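Local coordinates for protein cytochrome P450 (Novosphingobium aromaticivorans, PDB 3OFT) that is a haem-containing cytochrome P450, CYP101C1, folded around protoporphyrin IX with its iron, with (2R,5R)-hexane-2,5-diol also bound in the model, at residues R10-D15 and G38-T43; K31-G36 and S308-L313; G47-A52 and D302-P307. All blocks are in the same frame, centred on the assembly; numbering follows the deposited sequence.

Interaction 1: residues R10-D15 and G38-T43; sequences RVVDFD and GLVWST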
loop_
_atom_site.group_PDB
_atom_site.type_symbol
_atom_site.label_atom_id
_atom_site.label_comp_id
_atom_site.label_asym_id
_atom_site.label_seq_id
_atom_site.Cartn_x
_atom_site.Cartn_y
_atom_site.Cartn_z
ATOM N N ARG A 10 7.099 -18.479 -22.632
ATOM C CA ARG A 10 6.868 -17.430 -21.611
ATOM C C ARG A 10 5.471 -16.782 -21.668
ATOM O O ARG A 10 5.179 -15.900 -20.855
ATOM C CB ARG A 10 7.926 -16.312 -21.741
ATOM C CG ARG A 10 9.403 -16.732 -21.687
ATOM C CD ARG A 10 9.759 -17.421 -20.394
ATOM N NE ARG A 10 11.193 -17.725 -20.258
ATOM C CZ ARG A 10 12.042 -17.148 -19.401
ATOM N NH1 ARG A 10 11.650 -16.169 -18.589
ATOM N NH2 ARG A 10 13.312 -17.558 -19.360
ATOM N N VAL A 11 4.608 -17.180 -22.604
ATOM C CA VAL A 11 3.305 -16.508 -22.783
ATOM C C VAL A 11 2.281 -17.030 -21.787
ATOM O O VAL A 11 2.150 -18.238 -21.625
ATOM C CB VAL A 11 2.742 -16.657 -24.223
ATOM C CG1 VAL A 11 1.334 -16.054 -24.329
ATOM C CG2 VAL A 11 3.681 -16.023 -25.244
ATOM N N VAL A 12 1.587 -16.119 -21.102
ATOM C CA VAL A 12 0.446 -16.453 -20.234
ATOM C C VAL A 12 -0.696 -15.502 -20.554
ATOM O O VAL A 12 -0.494 -14.496 -21.198
ATOM C CB VAL A 12 0.773 -16.356 -18.719
ATOM C CG1 VAL A 12 1.885 -17.306 -18.317
ATOM C CG2 VAL A 12 1.124 -14.904 -18.316
ATOM N N ASP A 13 -1.898 -15.792 -20.081
ATOM C CA ASP A 13 -2.964 -14.822 -20.241
ATOM C C ASP A 13 -3.411 -14.207 -18.898
ATOM O O ASP A 13 -4.431 -13.492 -18.825
ATOM C CB ASP A 13 -4.123 -15.468 -20.988
ATOM C CG ASP A 13 -4.785 -16.557 -20.183
ATOM O OD1 ASP A 13 -5.886 -17.017 -20.581
ATOM O OD2 ASP A 13 -4.203 -16.971 -19.156
ATOM N N PHE A 14 -2.647 -14.474 -17.849
ATOM C CA PHE A 14 -2.844 -13.877 -16.509
ATOM C C PHE A 14 -3.307 -12.414 -16.502
ATOM O O PHE A 14 -2.579 -11.539 -16.974
ATOM C CB PHE A 14 -1.536 -14.004 -15.717
ATOM C CG PHE A 14 -1.700 -13.908 -14.222
ATOM C CD1 PHE A 14 -1.906 -15.065 -13.448
ATOM C CD2 PHE A 14 -1.599 -12.676 -13.576
ATOM C CE1 PHE A 14 -2.016 -14.988 -12.070
ATOM C CE2 PHE A 14 -1.749 -12.582 -12.181
ATOM C CZ PHE A 14 -1.927 -13.764 -11.429
ATOM N N ASP A 15 -4.509 -12.156 -15.956
ATOM C CA ASP A 15 -5.064 -10.814 -15.811
ATOM C C ASP A 15 -4.764 -10.292 -14.403
ATOM O O ASP A 15 -5.363 -10.753 -13.434
ATOM C CB ASP A 15 -6.583 -10.849 -16.017
ATOM C CG ASP A 15 -7.253 -9.499 -15.795
ATOM O OD1 ASP A 15 -8.498 -9.500 -15.922
ATOM O OD2 ASP A 15 -6.606 -8.447 -15.488
ATOM N N GLY A 38 10.181 -17.567 -14.519
ATOM C CA GLY A 38 10.359 -16.457 -13.581
ATOM C C GLY A 38 10.064 -15.089 -14.163
ATOM O O GLY A 38 10.082 -14.089 -13.438
ATOM N N LEU A 39 9.823 -15.039 -15.474
ATOM C CA LEU A 39 9.439 -13.791 -16.176
ATOM C C LEU A 39 8.563 -14.202 -17.337
ATOM O O LEU A 39 9.027 -14.949 -18.218
ATOM C CB LEU A 39 10.684 -13.018 -16.643
ATOM C CG LEU A 39 10.608 -11.598 -17.196
ATOM C CD1 LEU A 39 9.766 -10.660 -16.326
ATOM C CD2 LEU A 39 12.043 -11.022 -17.332
ATOM N N VAL A 40 7.286 -13.811 -17.291
ATOM C CA VAL A 40 6.264 -14.245 -18.270
ATOM C C VAL A 40 5.695 -13.020 -18.991
ATOM O O VAL A 40 5.795 -11.885 -18.483
ATOM C CB VAL A 40 5.116 -15.121 -17.622
ATOM C CG1 VAL A 40 5.657 -16.470 -17.165
ATOM C CG2 VAL A 40 4.415 -14.419 -16.446
ATOM N N TRP A 41 5.144 -13.221 -20.184
ATOM C CA TRP A 41 4.519 -12.135 -20.938
ATOM C C TRP A 41 3.051 -12.413 -20.945
ATOM O O TRP A 41 2.644 -13.424 -21.494
ATOM C CB TRP A 41 4.997 -12.136 -22.392
ATOM C CG TRP A 41 4.272 -11.139 -23.271
ATOM C CD1 TRP A 41 3.203 -11.384 -24.092
ATOM C CD2 TRP A 41 4.586 -9.752 -23.412
ATOM N NE1 TRP A 41 2.826 -10.212 -24.744
ATOM C CE2 TRP A 41 3.669 -9.204 -24.348
ATOM C CE3 TRP A 41 5.577 -8.920 -22.864
ATOM C CZ2 TRP A 41 3.703 -7.866 -24.733
ATOM C CZ3 TRP A 41 5.611 -7.580 -23.256
ATOM C CH2 TRP A 41 4.680 -7.075 -24.190
ATOM N N SER A 42 2.237 -11.534 -20.349
ATOM C CA SER A 42 0.794 -11.746 -20.375
ATOM C C SER A 42 0.248 -11.031 -21.591
ATOM O O SER A 42 0.656 -9.915 -21.891
ATOM C CB SER A 42 0.095 -11.223 -19.111
ATOM O OG SER A 42 -1.314 -11.278 -19.268
ATOM N N THR A 43 -0.679 -11.693 -22.289
ATOM C CA THR A 43 -1.383 -11.059 -23.399
ATOM C C THR A 43 -2.536 -10.148 -22.953
ATOM O O THR A 43 -3.010 -9.327 -23.753
ATOM C CB THR A 43 -1.941 -12.107 -24.351
ATOM O OG1 THR A 43 -2.713 -13.032 -23.593
ATOM C CG2 THR A 43 -0.806 -12.853 -25.027
#

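Interaction 2: residues K31-G36 and S308-L313; sequences KTLLDG and SVLHNL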
loop_
_atom_site.group_PDB
_atom_site.type_symbol
_atom_site.label_atom_id
_atom_site.label_comp_id
_atom_site.label_asym_id
_atom_site.label_seq_id
_atom_site.Cartn_x
_atom_site.Cartn_y
_atom_site.Cartn_z
ATOM N N LYS A 31 0.574 -16.846 -6.283
ATOM C CA LYS A 31 1.571 -17.906 -6.158
ATOM C C LYS A 31 1.490 -19.020 -7.211
ATOM O O LYS A 31 2.467 -19.754 -7.384
ATOM C CB LYS A 31 1.580 -18.508 -4.735
ATOM C CG LYS A 31 2.317 -17.587 -3.747
ATOM C CD LYS A 31 2.386 -18.163 -2.333
ATOM C CE LYS A 31 3.378 -19.324 -2.249
ATOM N NZ LYS A 31 4.067 -19.391 -0.898
ATOM N N THR A 32 0.368 -19.127 -7.916
ATOM C CA THR A 32 0.272 -20.048 -9.061
ATOM C C THR A 32 1.407 -19.789 -10.059
ATOM O O THR A 32 1.883 -20.732 -10.729
ATOM C CB THR A 32 -1.043 -19.927 -9.821
ATOM O OG1 THR A 32 -1.175 -18.589 -10.340
ATOM C CG2 THR A 32 -2.208 -20.229 -8.911
ATOM N N LEU A 33 1.865 -18.535 -10.137
ATOM C CA LEU A 33 2.919 -18.179 -11.082
ATOM C C LEU A 33 4.298 -18.736 -10.724
ATOM O O LEU A 33 5.176 -18.777 -11.569
ATOM C CB LEU A 33 3.022 -16.645 -11.282
ATOM C CG LEU A 33 1.885 -15.933 -12.025
ATOM C CD1 LEU A 33 2.215 -14.425 -12.113
ATOM C CD2 LEU A 33 1.715 -16.518 -13.431
ATOM N N LEU A 34 4.511 -19.108 -9.464
ATOM C CA LEU A 34 5.780 -19.708 -9.073
ATOM C C LEU A 34 6.028 -21.081 -9.740
ATOM O O LEU A 34 7.194 -21.578 -9.780
ATOM C CB LEU A 34 5.800 -19.880 -7.558
ATOM C CG LEU A 34 6.414 -18.774 -6.686
ATOM C CD1 LEU A 34 6.811 -17.487 -7.318
ATOM C CD2 LEU A 34 5.781 -18.632 -5.240
ATOM N N ASP A 35 4.959 -21.672 -10.261
ATOM C CA ASP A 35 5.054 -22.953 -11.000
ATOM C C ASP A 35 5.508 -22.820 -12.459
ATOM O O ASP A 35 5.671 -23.836 -13.168
ATOM C CB ASP A 35 3.727 -23.714 -10.957
ATOM C CG ASP A 35 3.266 -24.020 -9.539
ATOM O OD1 ASP A 35 2.053 -24.293 -9.359
ATOM O OD2 ASP A 35 4.100 -23.958 -8.606
ATOM N N GLY A 36 5.704 -21.589 -12.924
ATOM C CA GLY A 36 6.137 -21.359 -14.305
ATOM C C GLY A 36 7.435 -20.611 -14.399
ATOM O O GLY A 36 8.144 -20.487 -13.415
ATOM N N SER A 308 4.906 -7.661 -5.247
ATOM C CA SER A 308 5.720 -7.892 -4.037
ATOM C C SER A 308 5.489 -9.272 -3.399
ATOM O O SER A 308 6.439 -9.834 -2.850
ATOM C CB SER A 308 5.523 -6.787 -2.994
ATOM O OG SER A 308 4.166 -6.761 -2.573
ATOM N N VAL A 309 4.277 -9.820 -3.515
ATOM C CA VAL A 309 3.948 -11.137 -2.939
ATOM C C VAL A 309 4.890 -12.233 -3.483
ATOM O O VAL A 309 5.240 -13.142 -2.749
ATOM C CB VAL A 309 2.441 -11.525 -3.143
ATOM C CG1 VAL A 309 2.132 -11.724 -4.634
ATOM C CG2 VAL A 309 2.047 -12.804 -2.304
ATOM N N LEU A 310 5.360 -12.111 -4.731
ATOM C CA LEU A 310 6.175 -13.152 -5.332
ATOM C C LEU A 310 7.662 -13.011 -4.974
ATOM O O LEU A 310 8.474 -13.849 -5.326
ATOM C CB LEU A 310 5.932 -13.133 -6.854
ATOM C CG LEU A 310 4.934 -14.149 -7.403
ATOM C CD1 LEU A 310 4.010 -14.958 -6.388
ATOM C CD2 LEU A 310 4.337 -13.887 -8.759
ATOM N N HIS A 311 8.038 -11.945 -4.272
ATOM C CA HIS A 311 9.319 -11.987 -3.517
ATOM C C HIS A 311 9.100 -12.535 -2.110
ATOM O O HIS A 311 9.684 -13.593 -1.749
ATOM C CB HIS A 311 9.985 -10.598 -3.453
ATOM C CG HIS A 311 11.290 -10.574 -2.716
ATOM N ND1 HIS A 311 12.320 -11.453 -2.974
ATOM C CD2 HIS A 311 11.733 -9.757 -1.739
ATOM C CE1 HIS A 311 13.335 -11.191 -2.167
ATOM N NE2 HIS A 311 13.010 -10.157 -1.424
ATOM N N ASN A 312 8.291 -11.835 -1.306
ATOM C CA ASN A 312 8.084 -12.237 0.099
ATOM C C ASN A 312 7.664 -13.675 0.314
ATOM O O ASN A 312 8.135 -14.308 1.256
ATOM C CB ASN A 312 7.066 -11.377 0.801
ATOM C CG ASN A 312 7.530 -9.948 0.966
ATOM O OD1 ASN A 312 8.342 -9.438 0.177
ATOM N ND2 ASN A 312 7.017 -9.290 1.997
ATOM N N LEU A 313 6.772 -14.181 -0.521
ATOM C CA LEU A 313 6.228 -15.504 -0.268
ATOM C C LEU A 313 6.792 -16.613 -1.170
ATOM O O LEU A 313 6.191 -17.698 -1.258
ATOM C CB LEU A 313 4.688 -15.465 -0.338
ATOM C CG LEU A 313 4.012 -14.502 0.667
ATOM C CD1 LEU A 313 2.519 -14.726 0.608
ATOM C CD2 LEU A 313 4.521 -14.700 2.148
#

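Interaction 3: residues G47-A52 and D302-P307; sequences GHWIAA and DLVYLP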
loop_
_atom_site.group_PDB
_atom_site.type_symbol
_atom_site.label_atom_id
_atom_site.label_comp_id
_atom_site.label_asym_id
_atom_site.label_seq_id
_atom_site.Cartn_x
_atom_site.Cartn_y
_atom_site.Cartn_z
ATOM N N GLY A 47 -0.772 -6.333 -23.148
ATOM C CA GLY A 47 0.489 -7.046 -23.325
ATOM C C GLY A 47 1.613 -6.447 -22.488
ATOM O O GLY A 47 2.010 -5.283 -22.686
ATOM N N HIS A 48 2.132 -7.249 -21.560
ATOM C CA HIS A 48 3.147 -6.760 -20.602
ATOM C C HIS A 48 3.862 -7.923 -19.898
ATOM O O HIS A 48 3.287 -9.014 -19.749
ATOM C CB HIS A 48 2.493 -5.800 -19.581
ATOM C CG HIS A 48 1.607 -6.480 -18.585
ATOM N ND1 HIS A 48 0.233 -6.555 -18.724
ATOM C CD2 HIS A 48 1.901 -7.096 -17.421
ATOM C CE1 HIS A 48 -0.276 -7.202 -17.681
ATOM N NE2 HIS A 48 0.720 -7.572 -16.901
ATOM N N TRP A 49 5.077 -7.676 -19.422
ATOM C CA TRP A 49 5.771 -8.661 -18.630
ATOM C C TRP A 49 5.236 -8.723 -17.212
ATOM O O TRP A 49 4.717 -7.731 -16.677
ATOM C CB TRP A 49 7.278 -8.379 -18.559
ATOM C CG TRP A 49 8.029 -8.372 -19.893
ATOM C CD1 TRP A 49 8.369 -7.267 -20.643
ATOM C CD2 TRP A 49 8.551 -9.509 -20.591
ATOM N NE1 TRP A 49 9.064 -7.670 -21.768
ATOM C CE2 TRP A 49 9.175 -9.034 -21.763
ATOM C CE3 TRP A 49 8.529 -10.890 -20.348
ATOM C CZ2 TRP A 49 9.831 -9.893 -22.667
ATOM C CZ3 TRP A 49 9.156 -11.753 -21.267
ATOM C CH2 TRP A 49 9.787 -11.241 -22.419
ATOM N N ILE A 50 5.375 -9.893 -16.606
ATOM C CA ILE A 50 5.115 -10.051 -15.173
ATOM C C ILE A 50 6.325 -10.760 -14.543
ATOM O O ILE A 50 6.738 -11.859 -15.004
ATOM C CB ILE A 50 3.840 -10.880 -14.844
ATOM C CG1 ILE A 50 2.563 -10.260 -15.420
ATOM C CG2 ILE A 50 3.743 -11.072 -13.322
ATOM C CD1 ILE A 50 1.290 -11.200 -15.427
ATOM N N ALA A 51 6.907 -10.159 -13.505
ATOM C CA ALA A 51 8.012 -10.821 -12.811
ATOM C C ALA A 51 7.384 -11.884 -11.902
ATOM O O ALA A 51 6.486 -11.567 -11.144
ATOM C CB ALA A 51 8.818 -9.833 -12.025
ATOM N N ALA A 52 7.847 -13.137 -12.000
ATOM C CA ALA A 52 7.127 -14.271 -11.442
ATOM C C ALA A 52 8.005 -15.174 -10.582
ATOM O O ALA A 52 7.675 -16.329 -10.346
ATOM C CB ALA A 52 6.441 -15.071 -12.569
ATOM N N ASP A 302 8.660 -1.643 -23.376
ATOM C CA ASP A 302 7.865 -2.719 -22.777
ATOM C C ASP A 302 7.473 -2.297 -21.366
ATOM O O ASP A 302 8.265 -1.640 -20.672
ATOM C CB ASP A 302 8.671 -4.022 -22.617
ATOM C CG ASP A 302 8.868 -4.787 -23.932
ATOM O OD1 ASP A 302 9.539 -5.836 -23.877
ATOM O OD2 ASP A 302 8.382 -4.348 -24.998
ATOM N N LEU A 303 6.273 -2.694 -20.943
ATOM C CA LEU A 303 5.859 -2.570 -19.521
ATOM C C LEU A 303 6.158 -3.846 -18.733
ATOM O O LEU A 303 6.102 -4.952 -19.284
ATOM C CB LEU A 303 4.363 -2.257 -19.415
ATOM C CG LEU A 303 3.822 -0.813 -19.430
ATOM C CD1 LEU A 303 4.745 0.224 -20.046
ATOM C CD2 LEU A 303 2.374 -0.751 -19.968
ATOM N N VAL A 304 6.485 -3.666 -17.453
ATOM C CA VAL A 304 6.835 -4.753 -16.543
ATOM C C VAL A 304 6.011 -4.604 -15.255
ATOM O O VAL A 304 5.960 -3.503 -14.685
ATOM C CB VAL A 304 8.332 -4.702 -16.141
ATOM C CG1 VAL A 304 8.681 -5.946 -15.321
ATOM C CG2 VAL A 304 9.233 -4.551 -17.393
ATOM N N TYR A 305 5.358 -5.679 -14.824
ATOM C CA TYR A 305 4.532 -5.637 -13.604
ATOM C C TYR A 305 5.243 -6.453 -12.524
ATOM O O TYR A 305 5.696 -7.588 -12.788
ATOM C CB TYR A 305 3.160 -6.240 -13.888
ATOM C CG TYR A 305 2.083 -5.887 -12.885
ATOM C CD1 TYR A 305 1.594 -6.847 -12.010
ATOM C CD2 TYR A 305 1.586 -4.579 -12.799
ATOM C CE1 TYR A 305 0.584 -6.531 -11.100
ATOM C CE2 TYR A 305 0.590 -4.251 -11.881
ATOM C CZ TYR A 305 0.106 -5.237 -11.042
ATOM O OH TYR A 305 -0.894 -4.938 -10.147
ATOM N N LEU A 306 5.332 -5.880 -11.325
ATOM C CA LEU A 306 6.135 -6.428 -10.236
ATOM C C LEU A 306 5.283 -6.636 -8.985
ATOM O O LEU A 306 4.983 -5.671 -8.291
ATOM C CB LEU A 306 7.276 -5.459 -9.892
ATOM C CG LEU A 306 8.169 -5.008 -11.034
ATOM C CD1 LEU A 306 9.197 -4.027 -10.511
ATOM C CD2 LEU A 306 8.877 -6.215 -11.702
ATOM N N PRO A 307 4.933 -7.897 -8.672
ATOM C CA PRO A 307 4.155 -8.188 -7.495
ATOM C C PRO A 307 5.032 -8.471 -6.288
ATOM O O PRO A 307 5.780 -9.433 -6.281
ATOM C CB PRO A 307 3.360 -9.419 -7.895
ATOM C CG PRO A 307 4.257 -10.139 -8.865
ATOM C CD PRO A 307 5.064 -9.072 -9.558
HETATM O O HOH W 1 4.324 -3.701 -22.756
#

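Interaction 1: residues R10-D15 and G38-T43
A beta-alpha-beta unit closes here: strand 11-12, after helix 26-31 has intervened, receives strand 39-42 alongside it in parallel, and becomes the outermost strand at one end of the mixed P450 sheet. The register pairs Val11 with Trp41 and Val12 with Ser42.

Three backbone hydrogen bonds fix that register. Trp41 N donates to Arg10 O at 2.8 Å, Val12 N to Trp41 O, and Thr43 N to Val12 O. The bond from Val12 N is nearly straight (170° at the hydrogen), although its donor stands above the carbonyl plane; Thr43 N instead approaches almost along the C=O axis. Ser42 CA, 3.1 Å from Val12 O, adds a CA-H...O contact to the carbonyl that Thr43 N already holds.

Among the apolar side chains, Val12 and Val40 cross at about a right angle, CG2 to CG2 at 3.8 Å, and Val12 CG2 also lies against Ser42 CA. On the face carrying Val11 and Trp41, Val11 CG1 meets the methyl CG2 of Thr43.

Side-chain polar bonds clasp both ends. Arg10 bends at chi2 (-60°), so that NH1 returns to Leu39 O at 2.9 Å, in the guanidinium plane and on a carbonyl lone pair; the same NH1 forms a salt bridge with Asp294. Past the end of strand 11-12, Phe14 O accepts from Ser42 OG at 2.6 Å; this hydroxyl, anti to its backbone N (chi1 172°), donates from above the carbonyl plane while accepting from Ala44 N.

Interaction 2: residues K31-G36 and S308-L313
Lys31 NZ is held by two partners: it donates to Leu313 O at 2.7 Å and forms a salt bridge with Glu322 OE1. The ammonium meets the Leu313 carbonyl in its plane, with a C=O...N angle of 155°. Bends at chi3 (73°) and chi4 (147°) carry the lysine tip there, and its CE follows to 3.4 Å from Leu313 O. Leu313 is the first residue to leave helical geometry after helix 309-312, so the lysine reaches a carbonyl just past the helix end.

Next to this polar clasp, Leu310 pushes its two methyls into the 3-10 segment 32-35 and the residue before it. CD1 rests 3.8 Å from Lys31 CA; CD2 lies across Leu33, 4.0 Å from its CB. Leu34 and Leu310 slide past one another in opposite directions, Leu34 CD1 against Leu310 CG at 3.8 Å. Trp30 and Val57 also touch Leu310, extending the apolar surroundings into helices 26-31 and 54-62.

The chemistry thus divides into a leucine cluster and one charged clasp. The carbonyl just past the helix's C-terminal end would probably be a favourable acceptor for the ammonium, and Glu322 offers its charge a direct counterion.

Interaction 3: residues G47-A52 and D302-P307
Trp49 NE1 donates to Asp302 OD1 at 2.8 Å, with 162° at the hydrogen; the carboxylate oxygen lies near the indole plane, at the ring's edge, and also accepts from Arg299 N. Asp302 OD1 sits too close to an atom elsewhere in the model, so its position is less sure. The ring and carboxylate planes are turned 48° apart.

Three backbone bonds join the strands. Trp49 N donates to Leu303 O at 2.9 Å in the carbonyl plane, Tyr305 N to Trp49 O from above it, and Ala51 N to Tyr305 O nearly along the C=O axis. One water prolongs the ladder by donating to Gly47 O and accepting from Leu303 N, each at 2.8 Å. Beyond its other end, Pro307 CD sits 3.3 Å from Ala51 O, a buried carbonyl without a hydrogen-bond partner in the model, and proline has no N-H to offer it.

Farther out, Ala51 CB packs on Leu306 CD2 at 3.6 Å. The side chains of His48 and Tyr305 run side by side in the same direction, and His48 CB lies 4.0 Å from Leu303 CB. Tyr305 CG stands anti to its backbone N, and the phenol continues away from strand 48-51 to hydrogen-bond Asn383 OD1 through OH. Trp30 of helix 26-31 touches Ile50, Tyr305 and Pro307.

Strand axes 4.5 Å apart and 26° from parallel, with Trp49 opposite Val304 and Ile50 opposite Tyr305, define a parallel pair at the middle of the mixed beta sheet of the cytochrome P450 fold, here joining segments 250 residues apart in sequence.

In the fold
Interactions 1 and 3 are successive seams of one sheet, their centres about 8 Å apart. Strands 39-42 and 48-51 join them through probable hydrogen bonds from Ile50 N to Val40 O and from Ser42 N to His48 O, both 2.8 Å. Interaction 2, centred about 13 Å from each, touches both: Leu33 CD2 meets Phe14 CD1 of interaction 1 at 3.9 Å, while Leu310 CD2 meets Ala52 CA of interaction 3. Strand 303-307 leads directly toward helix 309-312. Interaction 3 comes nearest the ligands, with the Tyr305 side chain about 5 Å from (2R,5R)-hexane-2,5-diol, whose pocket its partner Asn383 lines, and that of Leu306 about 7 Å from the haem.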